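Local coordinates for protein ornithine carbamoyltransferase, mitochondrial (Coccidioides immitis, PDB 3SDS) that catalyses the transfer of the carbamoyl group from carbamoyl phosphate to L-ornithine, giving L-citrulline and phosphate on the way to L-arginine, at residues 46-51 with 334-339; 65-70 with 121-126; 117-122 with 140-145; 203-208 with 231-236. All blocks are in the same frame, centred on the assembly; numbering follows the deposited sequence.

Contact 1 of 4, residues 46-51 with 334-339; sequences SYKKTI and RLWAAI
The aliphatic chain of Lys-48 lies over one face of the Trp-336 indole, crossing the side chain at about a right angle. Its CD stands 3.8 Å from the centroid of the five-membered ring, 27° off the normal, a CH-pi contact. CB sits near Trp-336 CG and CD2; CG, anti to the backbone N (chi1 167°), and the extended chain beyond it carry CD on to CD1 and NE1, and CE ends near NE1. Leu-335 CD2 lies against the opposite face of the indole. At the ring's edge Ile-51 CG2 approaches CZ3 of Trp-336 at 4.0 Å, close to the ring plane. One turn on, Ile-339 CG2 meets Tyr-47 CD2 at 3.8 Å, and its CD1 comes within 4.3 Å of Ile-51 CD1. The segments run at 115°, axes 9.7 Å apart, and bridge the carbamoyl-phosphate and ornithine-binding domains; helix 327-347 also carries Arg-334, which probably binds carbamoyl phosphate. Lys-48 NZ makes a salt bridge with Glu-168 and a hydrogen bond with Asn-333, Trp-336 NE1 bonds to Glu-332 and Tyr-47 OH to Glu-343. Carbon thus joins the helices, while the ammonium, indole N-H and phenol reach mostly acidic partners around it.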
loop_
_atom_site.group_PDB
_atom_site.type_symbol
_atom_site.label_atom_id
_atom_site.label_comp_id
_atom_site.label_asym_id
_atom_site.label_seq_id
_atom_site.Cartn_x
_atom_site.Cartn_y
_atom_site.Cartn_z
ATOM N N SER A 46 10.366 -19.722 -19.013
ATOM C CA SER A 46 9.203 -20.574 -19.128
ATOM C C SER A 46 7.922 -19.883 -18.630
ATOM O O SER A 46 6.904 -19.845 -19.352
ATOM C CB SER A 46 9.444 -21.848 -18.328
ATOM O OG SER A 46 8.413 -22.794 -18.539
ATOM N N TYR A 47 7.972 -19.345 -17.402
ATOM C CA TYR A 47 6.805 -18.695 -16.799
ATOM C C TYR A 47 6.325 -17.502 -17.640
ATOM O O TYR A 47 5.105 -17.263 -17.776
ATOM C CB TYR A 47 7.088 -18.270 -15.342
ATOM C CG TYR A 47 7.449 -19.402 -14.378
ATOM C CD1 TYR A 47 6.914 -20.701 -14.535
ATOM C CD2 TYR A 47 8.301 -19.174 -13.295
ATOM C CE1 TYR A 47 7.252 -21.746 -13.653
ATOM C CE2 TYR A 47 8.642 -20.213 -12.401
ATOM C CZ TYR A 47 8.108 -21.488 -12.584
ATOM O OH TYR A 47 8.439 -22.509 -11.709
ATOM N N LYS A 48 7.297 -16.779 -18.206
ATOM C CA LYS A 48 7.072 -15.624 -19.097
ATOM C C LYS A 48 6.280 -15.999 -20.355
ATOM O O LYS A 48 5.318 -15.324 -20.736
ATOM C CB LYS A 48 8.429 -14.989 -19.475
ATOM C CG LYS A 48 8.389 -13.990 -20.637
ATOM C CD LYS A 48 9.659 -13.165 -20.745
ATOM C CE LYS A 48 9.520 -12.133 -21.866
ATOM N NZ LYS A 48 10.856 -11.518 -22.236
ATOM N N LYS A 49 6.681 -17.091 -20.990
ATOM C CA LYS A 49 6.015 -17.554 -22.209
ATOM C C LYS A 49 4.557 -17.998 -21.943
ATOM O O LYS A 49 3.658 -17.675 -22.719
ATOM C CB LYS A 49 6.847 -18.657 -22.879
ATOM C CG LYS A 49 6.799 -18.619 -24.369
ATOM C CD LYS A 49 6.871 -19.999 -25.008
ATOM C CE LYS A 49 6.092 -19.967 -26.342
ATOM N NZ LYS A 49 6.440 -21.053 -27.302
ATOM N N THR A 50 4.336 -18.716 -20.840
ATOM C CA THR A 50 2.994 -19.197 -20.472
ATOM C C THR A 50 2.060 -18.033 -20.124
ATOM O O THR A 50 0.961 -17.953 -20.677
ATOM C CB THR A 50 3.018 -20.184 -19.243
ATOM O OG1 THR A 50 3.946 -21.254 -19.458
ATOM C CG2 THR A 50 1.657 -20.766 -18.971
ATOM N N ILE A 51 2.495 -17.152 -19.206
ATOM C CA ILE A 51 1.655 -16.029 -18.710
ATOM C C ILE A 51 1.334 -14.975 -19.818
ATOM O O ILE A 51 0.199 -14.497 -19.925
ATOM C CB ILE A 51 2.262 -15.400 -17.408
ATOM C CG1 ILE A 51 2.164 -16.398 -16.254
ATOM C CG2 ILE A 51 1.571 -14.081 -17.005
ATOM C CD1 ILE A 51 3.168 -16.196 -15.118
ATOM N N ARG A 334 12.569 -8.053 -15.137
ATOM C CA ARG A 334 12.621 -7.993 -13.681
ATOM C C ARG A 334 11.411 -8.719 -13.075
ATOM O O ARG A 334 11.527 -9.422 -12.046
ATOM C CB ARG A 334 12.697 -6.550 -13.178
ATOM C CG ARG A 334 14.109 -5.897 -13.235
ATOM C CD ARG A 334 15.160 -6.640 -12.372
ATOM N NE ARG A 334 14.994 -6.426 -10.929
ATOM C CZ ARG A 334 15.419 -5.330 -10.284
ATOM N NH1 ARG A 334 16.021 -4.348 -10.956
ATOM N NH2 ARG A 334 15.231 -5.196 -8.968
ATOM N N LEU A 335 10.257 -8.564 -13.729
ATOM C CA LEU A 335 9.030 -9.183 -13.267
ATOM C C LEU A 335 9.203 -10.693 -13.262
ATOM O O LEU A 335 8.921 -11.347 -12.248
ATOM C CB LEU A 335 7.832 -8.755 -14.117
ATOM C CG LEU A 335 6.470 -9.451 -13.879
ATOM C CD1 LEU A 335 6.000 -9.415 -12.419
ATOM C CD2 LEU A 335 5.374 -8.921 -14.793
ATOM N N TRP A 336 9.688 -11.229 -14.384
ATOM C CA TRP A 336 9.845 -12.680 -14.571
ATOM C C TRP A 336 10.934 -13.257 -13.641
ATOM O O TRP A 336 10.760 -14.362 -13.088
ATOM C CB TRP A 336 10.023 -13.051 -16.063
ATOM C CG TRP A 336 9.057 -12.244 -16.945
ATOM C CD1 TRP A 336 9.391 -11.282 -17.876
ATOM C CD2 TRP A 336 7.616 -12.274 -16.914
ATOM N NE1 TRP A 336 8.256 -10.741 -18.426
ATOM C CE2 TRP A 336 7.156 -11.318 -17.847
ATOM C CE3 TRP A 336 6.669 -13.025 -16.188
ATOM C CZ2 TRP A 336 5.786 -11.090 -18.081
ATOM C CZ3 TRP A 336 5.294 -12.798 -16.417
ATOM C CH2 TRP A 336 4.871 -11.838 -17.359
ATOM N N ALA A 337 12.002 -12.490 -13.406
ATOM C CA ALA A 337 13.053 -12.906 -12.485
ATOM C C ALA A 337 12.603 -12.947 -11.007
ATOM O O ALA A 337 12.982 -13.857 -10.265
ATOM C CB ALA A 337 14.259 -12.025 -12.656
ATOM N N ALA A 338 11.779 -11.990 -10.582
ATOM C CA ALA A 338 11.210 -12.030 -9.226
ATOM C C ALA A 338 10.306 -13.239 -8.972
ATOM O O ALA A 338 10.349 -13.820 -7.868
ATOM C CB ALA A 338 10.474 -10.751 -8.903
ATOM N N ILE A 339 9.497 -13.623 -9.970
ATOM C CA ILE A 339 8.598 -14.774 -9.813
ATOM C C ILE A 339 9.444 -16.022 -9.563
ATOM O O ILE A 339 9.175 -16.816 -8.639
ATOM C CB ILE A 339 7.646 -14.995 -11.044
ATOM C CG1 ILE A 339 6.556 -13.898 -11.135
ATOM C CG2 ILE A 339 7.012 -16.429 -11.014
ATOM C CD1 ILE A 339 5.720 -13.909 -12.444
#

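Contact 2 of 4, residues 65-70 with 121-126; sequences SGKTVA and MVSCIV
The methyl of Ala-70 meets Val-122 CG1 at 4.1 Å, and Met-96 of the neighbouring strand packs on both residues; Ile-125 points to the same face of the parallel sheet as Ala-70. On the other face Val-69 CG1, anti to the backbone N (chi1 173°), meets Val-126 CG2 at 4.0 Å, the two valines slanting across each other, and the same methyl lies 4.1 Å from Cys-124 CB. Backbone bonds tie strand 68-73 to the incoming chain: Ser-123 N gives a nearly straight bond to Thr-68 O (3.0 Å, 166° at the hydrogen), Ala-70 N bonds to Cys-124 O, and Val-126 N to Ala-70 O at 2.8 Å. Ala-70 O also has the CA of Ile-125 within 3.4 Å, a CA-H...O contact beside its conventional bond. At the N-terminal end of the pair, a water accepts from Thr-68 N and binds Ser-123 OG, both at 2.7 Å, while the methylenes of Lys-67 lie alongside that hydroxyl. The third subunit packs on Thr-68 through Gly-86. Backbone polarity is therefore met by strand pairing in the middle and by water at the N-terminal end, and small apolar side chains meet across the pair on both faces of this central part of the carbamoyl-phosphate domain.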
loop_
_atom_site.group_PDB
_atom_site.type_symbol
_atom_site.label_atom_id
_atom_site.label_comp_id
_atom_site.label_asym_id
_atom_site.label_seq_id
_atom_site.Cartn_x
_atom_site.Cartn_y
_atom_site.Cartn_z
ATOM N N SER A 65 -0.980 -17.797 -1.250
ATOM C CA SER A 65 -2.212 -17.197 -0.754
ATOM C C SER A 65 -2.339 -17.292 0.779
ATOM O O SER A 65 -1.928 -18.269 1.393
ATOM C CB SER A 65 -3.419 -17.813 -1.445
ATOM O OG SER A 65 -3.550 -19.159 -1.024
ATOM N N GLY A 66 -2.924 -16.269 1.387
ATOM C CA GLY A 66 -2.911 -16.127 2.834
ATOM C C GLY A 66 -1.620 -15.497 3.353
ATOM O O GLY A 66 -1.548 -15.138 4.538
ATOM N N LYS A 67 -0.611 -15.330 2.484
ATOM C CA LYS A 67 0.725 -14.945 2.927
ATOM C C LYS A 67 1.190 -13.542 2.565
ATOM O O LYS A 67 0.862 -13.014 1.493
ATOM C CB LYS A 67 1.750 -15.969 2.477
ATOM C CG LYS A 67 1.346 -17.356 2.877
ATOM C CD LYS A 67 2.473 -18.356 2.894
ATOM C CE LYS A 67 1.938 -19.640 3.501
ATOM N NZ LYS A 67 2.717 -20.783 3.026
ATOM N N THR A 68 1.956 -12.939 3.479
ATOM C CA THR A 68 2.491 -11.584 3.301
ATOM C C THR A 68 3.990 -11.601 3.019
ATOM O O THR A 68 4.746 -12.353 3.670
ATOM C CB THR A 68 2.260 -10.752 4.561
ATOM O OG1 THR A 68 0.872 -10.805 4.901
ATOM C CG2 THR A 68 2.685 -9.306 4.351
ATOM N N VAL A 69 4.414 -10.783 2.060
ATOM C CA VAL A 69 5.841 -10.534 1.843
ATOM C C VAL A 69 6.151 -9.082 2.231
ATOM O O VAL A 69 5.522 -8.149 1.715
ATOM C CB VAL A 69 6.228 -10.799 0.375
ATOM C CG1 VAL A 69 7.684 -10.380 0.091
ATOM C CG2 VAL A 69 6.004 -12.248 0.023
ATOM N N ALA A 70 7.102 -8.873 3.136
ATOM C CA ALA A 70 7.466 -7.494 3.516
ATOM C C ALA A 70 8.569 -6.909 2.630
ATOM O O ALA A 70 9.615 -7.535 2.423
ATOM C CB ALA A 70 7.870 -7.421 4.982
ATOM N N MET A 121 5.998 -12.474 11.756
ATOM C CA MET A 121 4.616 -12.205 11.268
ATOM C C MET A 121 4.529 -12.097 9.730
ATOM O O MET A 121 3.499 -11.695 9.200
ATOM C CB MET A 121 3.975 -10.967 11.958
ATOM C CG MET A 121 3.935 -10.985 13.503
ATOM S SD MET A 121 3.157 -9.523 14.313
ATOM C CE MET A 121 4.404 -8.247 14.218
ATOM N N VAL A 122 5.597 -12.463 9.017
ATOM C CA VAL A 122 5.572 -12.525 7.540
ATOM C C VAL A 122 6.219 -13.813 7.031
ATOM O O VAL A 122 6.861 -14.547 7.811
ATOM C CB VAL A 122 6.257 -11.278 6.854
ATOM C CG1 VAL A 122 5.743 -9.951 7.448
ATOM C CG2 VAL A 122 7.767 -11.348 6.937
ATOM N N SER A 123 6.077 -14.081 5.733
ATOM C CA SER A 123 6.707 -15.257 5.125
ATOM C C SER A 123 8.030 -14.994 4.381
ATOM O O SER A 123 8.776 -15.952 4.077
ATOM C CB SER A 123 5.726 -15.930 4.185
ATOM O OG SER A 123 4.535 -16.226 4.890
ATOM N N CYS A 124 8.311 -13.721 4.078
ATOM C CA CYS A 124 9.542 -13.338 3.397
ATOM C C CYS A 124 9.852 -11.868 3.594
ATOM O O CYS A 124 8.951 -11.058 3.763
ATOM C CB CYS A 124 9.438 -13.647 1.893
ATOM S SG CYS A 124 10.870 -13.111 0.889
ATOM N N ILE A 125 11.133 -11.517 3.555
ATOM C CA ILE A 125 11.539 -10.104 3.479
ATOM C C ILE A 125 12.367 -9.824 2.229
ATOM O O ILE A 125 13.395 -10.469 2.006
ATOM C CB ILE A 125 12.327 -9.633 4.719
ATOM C CG1 ILE A 125 11.568 -9.986 6.008
ATOM C CG2 ILE A 125 12.586 -8.137 4.628
ATOM C CD1 ILE A 125 12.393 -9.905 7.279
ATOM N N VAL A 126 11.895 -8.885 1.410
ATOM C CA VAL A 126 12.696 -8.316 0.327
ATOM C C VAL A 126 13.218 -6.960 0.816
ATOM O O VAL A 126 12.430 -6.039 1.080
ATOM C CB VAL A 126 11.878 -8.123 -0.962
ATOM C CG1 VAL A 126 12.764 -7.560 -2.073
ATOM C CG2 VAL A 126 11.225 -9.429 -1.402
HETATM O O HOH W 1 2.568 -14.487 5.624
#

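Contact 3 of 4, residues 117-122 with 140-145; sequences VISSMV and KHSSVP
Ser-119, near the C-terminal end of helix 111-119, carries the polar part of this contact by pointing its hydroxyl at the backbone of Ser-143. OG lies between its own backbone N and carbonyl carbon (chi1 75°) and accepts from Ser-143 N at 3.1 Å in an almost straight bond, 176° at the hydrogen. The Ser-143 hydroxyl donates to the same oxygen over 3.3 Å, and the one proton of Ser-119 OG is directed back to the carbonyl oxygens of Ser-115 and Val-116, which share it or alternate. Ser-119 CB also rests against Ser-142 OG at 3.6 Å; that hydroxyl turns back to the carbonyl oxygen of Val-144, 2.6 Å away, in its plane and on a lone pair. The CB of Ser-120 points away from 140-145, and its OG bonds to Val-117 O. At Val-122 a methyl contact is added, CG2 to Val-144 CG2 at 4.3 Å, and Val-144 CG1 packs against the carbonyl oxygens of Ser-119 and Val-122. The 140-145 loop follows helix 132-141 and is the return to the sheet of the beta-alpha-beta crossover from strand 124-128 to strand 146-148; the third subunit packs on Ser-120 and Met-121.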
loop_
_atom_site.group_PDB
_atom_site.type_symbol
_atom_site.label_atom_id
_atom_site.label_comp_id
_atom_site.label_asym_id
_atom_site.label_seq_id
_atom_site.Cartn_x
_atom_site.Cartn_y
_atom_site.Cartn_z
ATOM N N VAL A 117 11.099 -9.586 15.311
ATOM C CA VAL A 117 9.672 -9.216 15.338
ATOM C C VAL A 117 8.952 -9.238 13.982
ATOM O O VAL A 117 7.901 -9.867 13.848
ATOM C CB VAL A 117 9.467 -7.839 16.035
ATOM C CG1 VAL A 117 7.988 -7.409 16.009
ATOM C CG2 VAL A 117 9.958 -7.910 17.468
ATOM N N ILE A 118 9.497 -8.545 12.986
ATOM C CA ILE A 118 8.877 -8.514 11.649
ATOM C C ILE A 118 8.860 -9.896 11.016
ATOM O O ILE A 118 7.822 -10.319 10.495
ATOM C CB ILE A 118 9.531 -7.469 10.691
ATOM C CG1 ILE A 118 9.340 -6.059 11.267
ATOM C CG2 ILE A 118 8.919 -7.532 9.301
ATOM C CD1 ILE A 118 9.698 -4.909 10.324
ATOM N N SER A 119 9.989 -10.604 11.094
ATOM C CA SER A 119 10.095 -11.937 10.485
ATOM C C SER A 119 9.135 -12.972 11.096
ATOM O O SER A 119 8.807 -13.976 10.447
ATOM C CB SER A 119 11.547 -12.455 10.485
ATOM O OG SER A 119 11.955 -12.888 11.756
ATOM N N SER A 120 8.674 -12.729 12.324
ATOM C CA SER A 120 7.772 -13.671 12.961
ATOM C C SER A 120 6.308 -13.548 12.489
ATOM O O SER A 120 5.480 -14.429 12.773
ATOM C CB SER A 120 7.912 -13.626 14.494
ATOM O OG SER A 120 7.439 -12.414 15.055
ATOM N N MET A 121 5.998 -12.474 11.756
ATOM C CA MET A 121 4.616 -12.205 11.268
ATOM C C MET A 121 4.529 -12.097 9.730
ATOM O O MET A 121 3.499 -11.695 9.200
ATOM C CB MET A 121 3.975 -10.967 11.958
ATOM C CG MET A 121 3.935 -10.985 13.503
ATOM S SD MET A 121 3.157 -9.523 14.313
ATOM C CE MET A 121 4.404 -8.247 14.218
ATOM N N VAL A 122 5.597 -12.463 9.017
ATOM C CA VAL A 122 5.572 -12.525 7.540
ATOM C C VAL A 122 6.219 -13.813 7.031
ATOM O O VAL A 122 6.861 -14.547 7.811
ATOM C CB VAL A 122 6.257 -11.278 6.854
ATOM C CG1 VAL A 122 5.743 -9.951 7.448
ATOM C CG2 VAL A 122 7.767 -11.348 6.937
ATOM N N LYS A 140 20.827 -12.534 9.549
ATOM C CA LYS A 140 21.374 -13.390 10.596
ATOM C C LYS A 140 20.299 -13.737 11.617
ATOM O O LYS A 140 20.252 -14.850 12.115
ATOM C CB LYS A 140 22.580 -12.733 11.278
ATOM C CG LYS A 140 23.470 -13.694 12.079
ATOM C CD LYS A 140 24.254 -12.955 13.187
ATOM C CE LYS A 140 25.107 -13.900 14.079
ATOM N NZ LYS A 140 26.484 -14.150 13.500
ATOM N N HIS A 141 19.412 -12.793 11.894
ATOM C CA HIS A 141 18.380 -13.007 12.908
ATOM C C HIS A 141 16.936 -13.156 12.387
ATOM O O HIS A 141 16.006 -13.272 13.173
ATOM C CB HIS A 141 18.478 -11.910 13.972
ATOM C CG HIS A 141 19.865 -11.721 14.512
ATOM N ND1 HIS A 141 20.682 -10.680 14.117
ATOM C CD2 HIS A 141 20.586 -12.450 15.399
ATOM C CE1 HIS A 141 21.841 -10.767 14.748
ATOM N NE2 HIS A 141 21.807 -11.830 15.533
ATOM N N SER A 142 16.752 -13.144 11.075
ATOM C CA SER A 142 15.441 -13.392 10.490
ATOM C C SER A 142 15.099 -14.884 10.546
ATOM O O SER A 142 15.952 -15.728 10.257
ATOM C CB SER A 142 15.413 -12.924 9.026
ATOM O OG SER A 142 14.282 -13.427 8.340
ATOM N N SER A 143 13.853 -15.212 10.880
ATOM C CA SER A 143 13.416 -16.602 10.826
ATOM C C SER A 143 12.782 -16.996 9.489
ATOM O O SER A 143 12.317 -18.130 9.339
ATOM C CB SER A 143 12.484 -16.931 11.979
ATOM O OG SER A 143 11.361 -16.092 11.931
ATOM N N VAL A 144 12.746 -16.080 8.525
ATOM C CA VAL A 144 12.206 -16.391 7.188
ATOM C C VAL A 144 13.217 -15.978 6.097
ATOM O O VAL A 144 14.093 -15.149 6.348
ATOM C CB VAL A 144 10.809 -15.747 6.937
ATOM C CG1 VAL A 144 9.863 -16.024 8.106
ATOM C CG2 VAL A 144 10.925 -14.236 6.654
ATOM N N PRO A 145 13.123 -16.578 4.893
ATOM C CA PRO A 145 14.121 -16.246 3.858
ATOM C C PRO A 145 14.213 -14.726 3.565
ATOM O O PRO A 145 13.173 -14.071 3.403
ATOM C CB PRO A 145 13.606 -16.985 2.613
ATOM C CG PRO A 145 12.617 -17.955 3.083
ATOM C CD PRO A 145 12.170 -17.614 4.456
#

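Contact 4 of 4, residues 203-208 with 231-236; sequences DLAIAA and ELIQKA
Two neighbouring helices of the ornithine-binding domain meet here, 199-210 and 227-237, each following a strand of the domain's parallel sheet. The segments run almost parallel, at 16° with axes 9.1 Å apart, and the join is made by aliphatic carbon alone, without a hydrogen bond across it. Ile-206 is the centre of it: its CG1-CD1 branch touches Ile-233 and Leu-232, its CG2 Ala-236. CG1 is anti to the carbonyl carbon (chi1 -64°) and meets CG1 of Ile-233 at 4.1 Å, where the CA atoms of the two residues are also the nearest pair. Beyond that, CD1 of Ile-206 reaches the CB of Leu-232, again at 4.1 Å, and the two side chains slant across each other. The remaining methyl, CG2, turns toward the later part of the second helix and lies 4.3 Å from Ala-236 CB. Ile-233 in turn extends its CD1 to the methyl of Ala-205 at 4.0 Å. The small Ala-205 and Ala-236 point their methyls at the opposite segment.

Around this apolar seam, Ile-29 touches Ile-206 and Phe-154 touches Leu-232. Asp-203 bonds through its carboxylate to the backbone N of Ile-29, to the hydroxyl of Ser-28 and to the backbone N of His-155, itself probably a carbamoyl-phosphate ligand, which ties helix 199-210 to the other domain. Near-parallel helices packed side by side against a parallel sheet, linked through the strand 214-218 between them, are typical of Rossmann-like alpha/beta domains.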
loop_
_atom_site.group_PDB
_atom_site.type_symbol
_atom_site.label_atom_id
_atom_site.label_comp_id
_atom_site.label_asym_id
_atom_site.label_seq_id
_atom_site.Cartn_x
_atom_site.Cartn_y
_atom_site.Cartn_z
ATOM N N ASP A 203 27.851 -8.482 -9.536
ATOM C CA ASP A 203 27.055 -9.716 -9.647
ATOM C C ASP A 203 26.983 -10.257 -11.074
ATOM O O ASP A 203 27.038 -11.484 -11.279
ATOM C CB ASP A 203 25.644 -9.535 -9.101
ATOM C CG ASP A 203 25.475 -10.054 -7.674
ATOM O OD1 ASP A 203 25.945 -11.159 -7.323
ATOM O OD2 ASP A 203 24.822 -9.337 -6.896
ATOM N N LEU A 204 26.865 -9.353 -12.049
ATOM C CA LEU A 204 26.891 -9.732 -13.463
ATOM C C LEU A 204 28.184 -10.509 -13.778
ATOM O O LEU A 204 28.138 -11.620 -14.358
ATOM C CB LEU A 204 26.755 -8.487 -14.349
ATOM C CG LEU A 204 26.844 -8.540 -15.882
ATOM C CD1 LEU A 204 25.884 -9.554 -16.476
ATOM C CD2 LEU A 204 26.570 -7.153 -16.490
ATOM N N ALA A 205 29.325 -9.938 -13.363
ATOM C CA ALA A 205 30.640 -10.598 -13.485
ATOM C C ALA A 205 30.670 -12.018 -12.900
ATOM O O ALA A 205 31.150 -12.938 -13.563
ATOM C CB ALA A 205 31.753 -9.737 -12.854
ATOM N N ILE A 206 30.173 -12.180 -11.669
ATOM C CA ILE A 206 30.138 -13.493 -10.990
ATOM C C ILE A 206 29.266 -14.513 -11.764
ATOM O O ILE A 206 29.607 -15.694 -11.869
ATOM C CB ILE A 206 29.658 -13.358 -9.485
ATOM C CG1 ILE A 206 30.652 -12.532 -8.657
ATOM C CG2 ILE A 206 29.439 -14.728 -8.833
ATOM C CD1 ILE A 206 30.173 -12.188 -7.246
ATOM N N ALA A 207 28.143 -14.035 -12.305
ATOM C CA ALA A 207 27.252 -14.852 -13.123
ATOM C C ALA A 207 27.932 -15.268 -14.429
ATOM O O ALA A 207 28.064 -16.465 -14.715
ATOM C CB ALA A 207 25.956 -14.109 -13.393
ATOM N N ALA A 208 28.384 -14.285 -15.206
ATOM C CA ALA A 208 29.111 -14.559 -16.451
ATOM C C ALA A 208 30.244 -15.606 -16.311
ATOM O O ALA A 208 30.427 -16.463 -17.196
ATOM C CB ALA A 208 29.646 -13.261 -17.033
ATOM N N GLU A 231 38.260 -11.244 -5.768
ATOM C CA GLU A 231 38.385 -12.490 -5.012
ATOM C C GLU A 231 37.182 -13.443 -5.139
ATOM O O GLU A 231 37.363 -14.660 -5.196
ATOM C CB GLU A 231 38.649 -12.177 -3.543
ATOM C CG GLU A 231 39.200 -13.364 -2.769
ATOM C CD GLU A 231 38.869 -13.341 -1.277
ATOM O OE1 GLU A 231 37.787 -12.821 -0.881
ATOM O OE2 GLU A 231 39.699 -13.878 -0.496
ATOM N N LEU A 232 35.967 -12.895 -5.164
ATOM C CA LEU A 232 34.750 -13.697 -5.329
ATOM C C LEU A 232 34.592 -14.215 -6.768
ATOM O O LEU A 232 34.062 -15.311 -6.991
ATOM C CB LEU A 232 33.502 -12.912 -4.922
ATOM C CG LEU A 232 33.291 -12.589 -3.444
ATOM C CD1 LEU A 232 32.200 -11.570 -3.271
ATOM C CD2 LEU A 232 32.961 -13.830 -2.636
ATOM N N ILE A 233 35.054 -13.427 -7.740
ATOM C CA ILE A 233 35.013 -13.841 -9.133
ATOM C C ILE A 233 35.935 -15.032 -9.328
ATOM O O ILE A 233 35.569 -16.039 -9.937
ATOM C CB ILE A 233 35.434 -12.708 -10.063
ATOM C CG1 ILE A 233 34.377 -11.601 -10.038
ATOM C CG2 ILE A 233 35.631 -13.243 -11.491
ATOM C CD1 ILE A 233 34.882 -10.237 -10.409
ATOM N N GLN A 234 37.134 -14.906 -8.783
ATOM C CA GLN A 234 38.132 -15.949 -8.876
ATOM C C GLN A 234 37.620 -17.227 -8.195
ATOM O O GLN A 234 37.722 -18.300 -8.779
ATOM C CB GLN A 234 39.469 -15.451 -8.308
ATOM C CG GLN A 234 40.694 -16.210 -8.800
ATOM C CD GLN A 234 41.166 -15.815 -10.198
ATOM O OE1 GLN A 234 40.894 -14.710 -10.678
ATOM N NE2 GLN A 234 41.885 -16.729 -10.854
ATOM N N LYS A 235 37.028 -17.109 -7.001
ATOM C CA LYS A 235 36.469 -18.288 -6.286
ATOM C C LYS A 235 35.329 -18.964 -7.052
ATOM O O LYS A 235 35.160 -20.193 -6.985
ATOM C CB LYS A 235 35.997 -17.937 -4.867
ATOM N N ALA A 236 34.558 -18.150 -7.777
ATOM C CA ALA A 236 33.505 -18.639 -8.661
ATOM C C ALA A 236 34.035 -19.499 -9.824
ATOM O O ALA A 236 33.281 -20.287 -10.407
ATOM C CB ALA A 236 32.662 -17.482 -9.173
#

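Contact 1 joins the two ends of the chain: helix 34-51 meets helix 327-347, and the other three contacts are nested within the loop it closes. Contacts 2 and 3, with centres 9 Å apart, share Met-121 and Val-122, touch through a probable hydrogen bond from Ile-125 N to Pro-145 O, and both face the third subunit; Leu-335 of contact 1 packs on Met-121 of the second subunit, linking these regions across the trimer. Contact 4 comes later in the chain, its centre about 30 Å from that of contact 2 and 29 Å from that of contact 3. Contact 1 thus holds the two domains together, while contacts 2 and 3, and contact 4, each lie within one domain.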